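Local coordinates for protein chorismate mutase (Clostridium thermocellum, PDB 1XHO) that probably catalyses the rearrangement of chorismate to prephenate, the branch-point step toward phenylalanine and tyrosine, as a trimer of identical subunits, at residues C[55-60]-C[88-93]; C[64-69]-C[119-124]. All coordinates share one frame; numbering follows the deposited sequence.

Contact 1: C[55-60]-C[88-93]; sequences KLLKEM and AIAARN
Ala91 N, the backbone atom against which the side chain of Leu57 rests, gives a weak hydrogen bond (3.3 Å) to Ala88 O, and that same oxygen takes a second weak bond from Arg92 N. Both bonds lie within the segment 88-93, whose short helix lies beside helix 46-63 with the CA atoms of Leu57 and Ala91 7.4 Å apart. One methyl group does the touching. Leu57 carries its CG anti to the carbonyl carbon (chi1 -63°), and the extended second torsion sends CD1 into the angle between two successive alanines. CD1 of Leu57 stands 3.7 Å from Ala91 N and 4.0 Å from Ala91 CB, so it bears on the backbone as much as on the methyl. The next residue back is met at a similar range, with Leu57 CD1 4.0 Å from Ala90 CB. The small alanine side chains are consistent with so near an approach of the leucine to the neighbouring main chain. Ala90 also packs on Thr53 and Gln54, one turn earlier on the long helix, while Met94 and Trp96 touch Leu57 from the loop after helix 89-93. Asn93 ND2 adds a weak hydrogen bond to Gln54 OE1. Between 55-60 and 88-93 themselves there is no hydrogen bond or salt bridge: the contact is apolar and buried, and the weak Asn93-Gln54 bond is the directional link beside it.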
ATOM      1  N   LYS C  55      -8.753  10.840  15.518  1.00 29.71           N
ATOM      2  CA  LYS C  55      -8.210  12.186  15.701  1.00 30.90           C
ATOM      3  C   LYS C  55      -7.211  12.523  14.591  1.00 30.13           C
ATOM      4  O   LYS C  55      -7.197  13.642  14.076  1.00 31.78           O
ATOM      5  CB  LYS C  55      -7.553  12.328  17.086  1.00 30.99           C
ATOM      6  N   LEU C  56      -6.390  11.543  14.221  1.00 28.39           N
ATOM      7  CA  LEU C  56      -5.414  11.708  13.150  1.00 27.95           C
ATOM      8  C   LEU C  56      -6.091  11.973  11.800  1.00 26.46           C
ATOM      9  O   LEU C  56      -5.707  12.897  11.093  1.00 26.84           O
ATOM     10  CB  LEU C  56      -4.487  10.479  13.076  1.00 27.05           C
ATOM     11  CG  LEU C  56      -3.448  10.426  11.952  1.00 26.52           C
ATOM     12  CD1 LEU C  56      -2.568  11.680  11.925  1.00 26.67           C
ATOM     13  CD2 LEU C  56      -2.599   9.151  12.080  1.00 26.32           C
ATOM     14  N   LEU C  57      -7.092  11.166  11.452  1.00 27.17           N
ATOM     15  CA  LEU C  57      -7.852  11.363  10.207  1.00 27.86           C
ATOM     16  C   LEU C  57      -8.570  12.718  10.170  1.00 29.75           C
ATOM     17  O   LEU C  57      -8.596  13.365   9.139  1.00 30.73           O
ATOM     18  CB  LEU C  57      -8.885  10.248  10.019  1.00 27.93           C
ATOM     19  CG  LEU C  57      -8.350   8.825   9.852  1.00 30.52           C
ATOM     20  CD1 LEU C  57      -9.505   7.794   9.906  1.00 28.78           C
ATOM     21  CD2 LEU C  57      -7.534   8.709   8.557  1.00 30.06           C
ATOM     22  N   LYS C  58      -9.166  13.115  11.292  1.00 34.48           N
ATOM     23  CA  LYS C  58      -9.886  14.398  11.409  1.00 37.48           C
ATOM     24  C   LYS C  58      -8.920  15.564  11.186  1.00 37.53           C
ATOM     25  O   LYS C  58      -9.144  16.411  10.332  1.00 37.73           O
ATOM     26  CB  LYS C  58     -10.579  14.484  12.785  1.00 40.76           C
ATOM     27  CG  LYS C  58     -11.321  15.798  13.109  1.00 42.50           C
ATOM     28  CD  LYS C  58     -12.205  16.311  11.966  1.00 45.16           C
ATOM     29  CE  LYS C  58     -13.043  17.515  12.407  1.00 46.58           C
ATOM     30  NZ  LYS C  58     -14.191  17.134  13.289  1.00 49.08           N
ATOM     31  N   GLU C  59      -7.819  15.549  11.930  1.00 37.50           N
ATOM     32  CA  GLU C  59      -6.691  16.449  11.723  1.00 37.94           C
ATOM     33  C   GLU C  59      -6.194  16.483  10.257  1.00 37.11           C
ATOM     34  O   GLU C  59      -5.974  17.559   9.696  1.00 35.30           O
ATOM     35  CB  GLU C  59      -5.561  16.023  12.655  1.00 40.76           C
ATOM     36  CG  GLU C  59      -4.328  16.893  12.641  1.00 44.02           C
ATOM     37  CD  GLU C  59      -4.510  18.191  13.378  1.00 46.02           C
ATOM     38  OE1 GLU C  59      -5.288  19.050  12.901  1.00 48.11           O
ATOM     39  OE2 GLU C  59      -3.853  18.349  14.429  1.00 45.96           O
HETATM   40  N   MSE C  60      -6.023  15.312   9.641  1.00 35.72           N
HETATM   41  CA  MSE C  60      -5.577  15.249   8.236  1.00 35.00           C
HETATM   42  C   MSE C  60      -6.578  15.900   7.277  1.00 34.66           C
HETATM   43  O   MSE C  60      -6.182  16.607   6.346  1.00 34.83           O
HETATM   44  CB  MSE C  60      -5.326  13.807   7.803  1.00 33.20           C
HETATM   45  CG  MSE C  60      -4.097  13.198   8.430  1.00 33.37           C
HETATM   46 SE   MSE C  60      -3.932  11.309   7.987  1.00 30.84          SE
HETATM   47  CE  MSE C  60      -3.266  11.518   6.223  1.00 27.56           C
ATOM     48  N   ALA C  88      -8.909   1.128  10.522  1.00 33.59           N
ATOM     49  CA  ALA C  88      -9.941   1.440   9.525  1.00 33.99           C
ATOM     50  C   ALA C  88     -11.352   1.644  10.112  1.00 33.61           C
ATOM     51  O   ALA C  88     -12.199   2.256   9.472  1.00 31.66           O
ATOM     52  CB  ALA C  88      -9.985   0.335   8.457  1.00 32.94           C
ATOM     53  N   ILE C  89     -11.604   1.100  11.300  1.00 34.83           N
ATOM     54  CA  ILE C  89     -12.866   1.340  12.023  1.00 37.60           C
ATOM     55  C   ILE C  89     -13.081   2.843  12.299  1.00 36.53           C
ATOM     56  O   ILE C  89     -14.227   3.317  12.280  1.00 36.72           O
ATOM     57  CB  ILE C  89     -12.919   0.552  13.358  1.00 38.07           C
ATOM     58  CG1 ILE C  89     -12.987  -0.952  13.090  1.00 39.08           C
ATOM     59  CG2 ILE C  89     -14.135   0.976  14.197  1.00 40.25           C
ATOM     60  CD1 ILE C  89     -12.514  -1.807  14.267  1.00 40.04           C
ATOM     61  N   ALA C  90     -11.982   3.575  12.533  1.00 32.99           N
ATOM     62  CA  ALA C  90     -12.037   5.021  12.780  1.00 33.12           C
ATOM     63  C   ALA C  90     -12.701   5.777  11.634  1.00 33.10           C
ATOM     64  O   ALA C  90     -13.534   6.646  11.877  1.00 32.19           O
ATOM     65  CB  ALA C  90     -10.644   5.584  13.051  1.00 31.68           C
ATOM     66  N   ALA C  91     -12.343   5.432  10.394  1.00 31.54           N
ATOM     67  CA  ALA C  91     -12.933   6.071   9.210  1.00 32.51           C
ATOM     68  C   ALA C  91     -14.424   5.758   9.094  1.00 35.48           C
ATOM     69  O   ALA C  91     -15.219   6.611   8.698  1.00 34.81           O
ATOM     70  CB  ALA C  91     -12.195   5.635   7.944  1.00 31.88           C
ATOM     71  N   ARG C  92     -14.796   4.531   9.442  1.00 39.30           N
ATOM     72  CA  ARG C  92     -16.196   4.120   9.440  1.00 43.63           C
ATOM     73  C   ARG C  92     -17.016   4.863  10.514  1.00 43.04           C
ATOM     74  O   ARG C  92     -18.131   5.280  10.243  1.00 41.17           O
ATOM     75  CB  ARG C  92     -16.316   2.604   9.630  1.00 46.63           C
ATOM     76  CG  ARG C  92     -17.619   2.059   9.108  1.00 51.26           C
ATOM     77  CD  ARG C  92     -17.942   0.671   9.652  1.00 54.90           C
ATOM     78  NE  ARG C  92     -19.336   0.322   9.375  1.00 56.02           N
ATOM     79  CZ  ARG C  92     -20.387   0.776  10.061  1.00 57.17           C
ATOM     80  NH1 ARG C  92     -20.226   1.603  11.093  1.00 57.89           N
ATOM     81  NH2 ARG C  92     -21.614   0.395   9.714  1.00 57.79           N
ATOM     82  N   ASN C  93     -16.456   5.016  11.720  1.00 44.66           N
ATOM     83  CA  ASN C  93     -17.096   5.794  12.805  1.00 45.93           C
ATOM     84  C   ASN C  93     -17.484   7.204  12.365  1.00 47.93           C
ATOM     85  O   ASN C  93     -18.602   7.667  12.618  1.00 49.32           O
ATOM     86  CB  ASN C  93     -16.160   5.934  14.013  1.00 45.93           C
ATOM     87  CG  ASN C  93     -15.974   4.646  14.776  1.00 45.00           C
ATOM     88  OD1 ASN C  93     -16.475   3.591  14.387  1.00 44.60           O
ATOM     89  ND2 ASN C  93     -15.241   4.727  15.881  1.00 44.31           N
TER

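Contact 2: C[64-69]-C[119-124]; sequences NGLEED and VMMHVN
With CG anti to the carbonyl carbon (chi1 -60°), Leu66 reaches from its loop toward the sheet, while Met121 comes the other way, its CG anti to the backbone N (chi1 -168°) and its chain extended until it bends at the selenium (chi3 -74°). The two side chains therefore slide past one another in opposite directions, and Leu66 CD1 lies 4.0 Å from the SE atom of this selenomethionine, Met121. Leu66 CD1 is also 3.9 Å from Val123 CG1. Val123, two residues further along the strand and so on the same face, crosses the leucine at about a right angle, its CB also lying 4.2 Å from Leu66 CD2. Both leucine branches are thus in use, and Ile35 of the adjoining strand 32-40 packs on Leu66 as well. His122, between the two, turns its ring toward other subunits: its NE2 is hydrogen-bonded to Ser73 OG of the second subunit. Leu66 is put in place by the end of the preceding helix, where Gly65, with positive phi, is the C-prime residue of a Schellman motif and the backbone N of Leu66 bonds back into the last turn of helix 46-63. From there the chain runs on to strand 71-78. Strands 32-40 and 71-78 are parallel with 116-124 inserted antiparallel between them, so the leucine covers the central strand of a split beta-alpha-beta unit at the point where its helix gives way to the return strand.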
ATOM      1  N   ASN C  64      -6.103  19.905   5.508  1.00 33.35           N
ATOM      2  CA  ASN C  64      -6.138  19.885   4.044  1.00 32.28           C
ATOM      3  C   ASN C  64      -7.513  20.190   3.436  1.00 31.80           C
ATOM      4  O   ASN C  64      -7.699  20.040   2.227  1.00 31.92           O
ATOM      5  CB  ASN C  64      -5.587  18.550   3.526  1.00 32.68           C
ATOM      6  CG  ASN C  64      -4.114  18.377   3.840  1.00 30.93           C
ATOM      7  OD1 ASN C  64      -3.267  18.981   3.194  1.00 33.83           O
ATOM      8  ND2 ASN C  64      -3.803  17.557   4.839  1.00 30.50           N
ATOM      9  N   GLY C  65      -8.456  20.650   4.265  1.00 33.14           N
ATOM     10  CA  GLY C  65      -9.805  21.032   3.806  1.00 33.72           C
ATOM     11  C   GLY C  65     -10.534  19.948   3.014  1.00 34.40           C
ATOM     12  O   GLY C  65     -11.161  20.229   1.997  1.00 35.68           O
ATOM     13  N   LEU C  66     -10.457  18.709   3.488  1.00 32.08           N
ATOM     14  CA  LEU C  66     -10.963  17.562   2.739  1.00 30.78           C
ATOM     15  C   LEU C  66     -12.282  17.094   3.296  1.00 29.20           C
ATOM     16  O   LEU C  66     -12.477  17.119   4.501  1.00 27.75           O
ATOM     17  CB  LEU C  66      -9.995  16.393   2.850  1.00 31.87           C
ATOM     18  CG  LEU C  66      -8.579  16.575   2.339  1.00 33.84           C
ATOM     19  CD1 LEU C  66      -7.717  15.406   2.833  1.00 34.44           C
ATOM     20  CD2 LEU C  66      -8.573  16.682   0.813  1.00 33.73           C
ATOM     21  N   GLU C  67     -13.171  16.665   2.404  1.00 32.08           N
ATOM     22  CA  GLU C  67     -14.346  15.856   2.760  1.00 34.44           C
ATOM     23  C   GLU C  67     -14.169  14.481   2.128  1.00 32.35           C
ATOM     24  O   GLU C  67     -13.333  14.324   1.237  1.00 29.80           O
ATOM     25  CB  GLU C  67     -15.633  16.514   2.232  1.00 35.40           C
ATOM     26  CG  GLU C  67     -16.209  17.570   3.169  1.00 38.23           C
ATOM     27  CD  GLU C  67     -17.257  18.464   2.501  1.00 38.81           C
ATOM     28  OE1 GLU C  67     -17.830  18.073   1.459  1.00 42.86           O
ATOM     29  OE2 GLU C  67     -17.508  19.561   3.026  1.00 39.01           O
ATOM     30  N   GLU C  68     -14.961  13.496   2.563  1.00 34.04           N
ATOM     31  CA  GLU C  68     -14.873  12.126   2.004  1.00 35.85           C
ATOM     32  C   GLU C  68     -14.916  12.061   0.463  1.00 34.71           C
ATOM     33  O   GLU C  68     -14.267  11.195  -0.132  1.00 31.21           O
ATOM     34  CB  GLU C  68     -15.959  11.200   2.572  1.00 36.78           C
ATOM     35  CG  GLU C  68     -15.616   9.707   2.338  1.00 37.75           C
ATOM     36  CD  GLU C  68     -16.785   8.744   2.476  1.00 38.46           C
ATOM     37  OE1 GLU C  68     -17.931   9.174   2.731  1.00 40.90           O
ATOM     38  OE2 GLU C  68     -16.545   7.528   2.337  1.00 40.02           O
ATOM     39  N   ASP C  69     -15.685  12.957  -0.167  1.00 34.72           N
ATOM     40  CA  ASP C  69     -15.705  13.109  -1.648  1.00 35.86           C
ATOM     41  C   ASP C  69     -14.315  13.257  -2.281  1.00 31.97           C
ATOM     42  O   ASP C  69     -14.111  12.882  -3.434  1.00 31.88           O
ATOM     43  CB  ASP C  69     -16.522  14.349  -2.057  1.00 39.23           C
ATOM     44  CG  ASP C  69     -18.007  14.081  -2.149  1.00 42.84           C
ATOM     45  OD1 ASP C  69     -18.402  12.921  -2.413  1.00 45.88           O
ATOM     46  OD2 ASP C  69     -18.788  15.049  -1.986  1.00 45.72           O
ATOM     47  N   VAL C 119      -0.790   6.469   8.416  1.00 23.30           N
ATOM     48  CA  VAL C 119      -1.867   6.618   7.444  1.00 22.75           C
ATOM     49  C   VAL C 119      -1.287   7.211   6.177  1.00 24.28           C
ATOM     50  O   VAL C 119      -0.560   8.197   6.242  1.00 25.00           O
ATOM     51  CB  VAL C 119      -2.979   7.589   7.950  1.00 21.88           C
ATOM     52  CG1 VAL C 119      -4.036   7.837   6.863  1.00 21.02           C
ATOM     53  CG2 VAL C 119      -3.605   7.055   9.189  1.00 22.93           C
HETATM   54  N   MSE C 120      -1.601   6.599   5.035  1.00 25.78           N
HETATM   55  CA  MSE C 120      -1.302   7.171   3.733  1.00 26.73           C
HETATM   56  C   MSE C 120      -2.626   7.408   2.988  1.00 26.88           C
HETATM   57  O   MSE C 120      -3.386   6.471   2.703  1.00 26.45           O
HETATM   58  CB  MSE C 120      -0.398   6.248   2.928  1.00 27.60           C
HETATM   59  CG  MSE C 120      -0.166   6.724   1.480  1.00 28.09           C
HETATM   60 SE   MSE C 120       1.102   5.604   0.504  1.00 30.45          SE
HETATM   61  CE  MSE C 120       2.800   6.499   1.085  1.00 28.13           C
HETATM   62  N   MSE C 121      -2.891   8.665   2.669  1.00 26.34           N
HETATM   63  CA  MSE C 121      -4.155   9.048   2.081  1.00 29.09           C
HETATM   64  C   MSE C 121      -3.968   9.648   0.690  1.00 27.71           C
HETATM   65  O   MSE C 121      -3.385  10.718   0.558  1.00 28.00           O
HETATM   66  CB  MSE C 121      -4.812  10.062   3.005  1.00 31.41           C
HETATM   67  CG  MSE C 121      -6.251  10.362   2.704  1.00 31.73           C
HETATM   68 SE   MSE C 121      -6.861  11.710   3.936  1.00 32.61          SE
HETATM   69  CE  MSE C 121      -7.037  10.742   5.562  1.00 30.01           C
ATOM     70  N   HIS C 122      -4.469   8.958  -0.339  1.00 26.48           N
ATOM     71  CA  HIS C 122      -4.503   9.515  -1.694  1.00 25.77           C
ATOM     72  C   HIS C 122      -5.769  10.373  -1.876  1.00 26.95           C
ATOM     73  O   HIS C 122      -6.858   9.956  -1.518  1.00 24.71           O
ATOM     74  CB  HIS C 122      -4.409   8.401  -2.747  1.00 24.79           C
ATOM     75  CG  HIS C 122      -3.037   7.815  -2.860  1.00 25.18           C
ATOM     76  ND1 HIS C 122      -2.548   6.885  -1.962  1.00 24.68           N
ATOM     77  CD2 HIS C 122      -2.032   8.067  -3.731  1.00 23.91           C
ATOM     78  CE1 HIS C 122      -1.310   6.568  -2.300  1.00 25.00           C
ATOM     79  NE2 HIS C 122      -0.971   7.273  -3.366  1.00 22.55           N
ATOM     80  N   VAL C 123      -5.609  11.587  -2.405  1.00 27.94           N
ATOM     81  CA  VAL C 123      -6.733  12.529  -2.484  1.00 28.19           C
ATOM     82  C   VAL C 123      -6.749  13.255  -3.803  1.00 28.07           C
ATOM     83  O   VAL C 123      -5.732  13.371  -4.467  1.00 26.30           O
ATOM     84  CB  VAL C 123      -6.741  13.577  -1.314  1.00 27.70           C
ATOM     85  CG1 VAL C 123      -6.806  12.878   0.027  1.00 27.62           C
ATOM     86  CG2 VAL C 123      -5.546  14.540  -1.385  1.00 27.50           C
ATOM     87  N   ASN C 124      -7.934  13.716  -4.179  1.00 31.28           N
ATOM     88  CA  ASN C 124      -8.094  14.613  -5.310  1.00 34.11           C
ATOM     89  C   ASN C 124      -8.159  16.013  -4.716  1.00 37.45           C
ATOM     90  O   ASN C 124      -8.973  16.279  -3.840  1.00 40.21           O
ATOM     91  CB  ASN C 124      -9.340  14.233  -6.144  1.00 35.35           C
ATOM     92  CG  ASN C 124      -9.047  13.114  -7.169  1.00 36.49           C
ATOM     93  OD1 ASN C 124      -8.011  13.132  -7.831  1.00 39.82           O
ATOM     94  ND2 ASN C 124      -9.954  12.140  -7.293  1.00 38.31           N
TER

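How the contacts relate
The two contacts lie with centres 11 Å apart on one side of the mixed sheet, and their segments alternate along the chain: 55-60, 64-69, 88-93, 119-124. Helix 46-63 joins them, since 55-60 is part of it and 64-69 is the loop leaving it. It also links them in space, as Met60 SE lies 3.7 Å from Val119 CG1 and Leu57 CD2 is 3.7 Å from Met121 CE. Helix 46-63 turns one side to helix 89-93, in contact 1, and another to strand 116-124; contact 2 continues the cover of that strand beyond the helix end. The opposite face of the strand meets other subunits, so this packing backs the trimer interface.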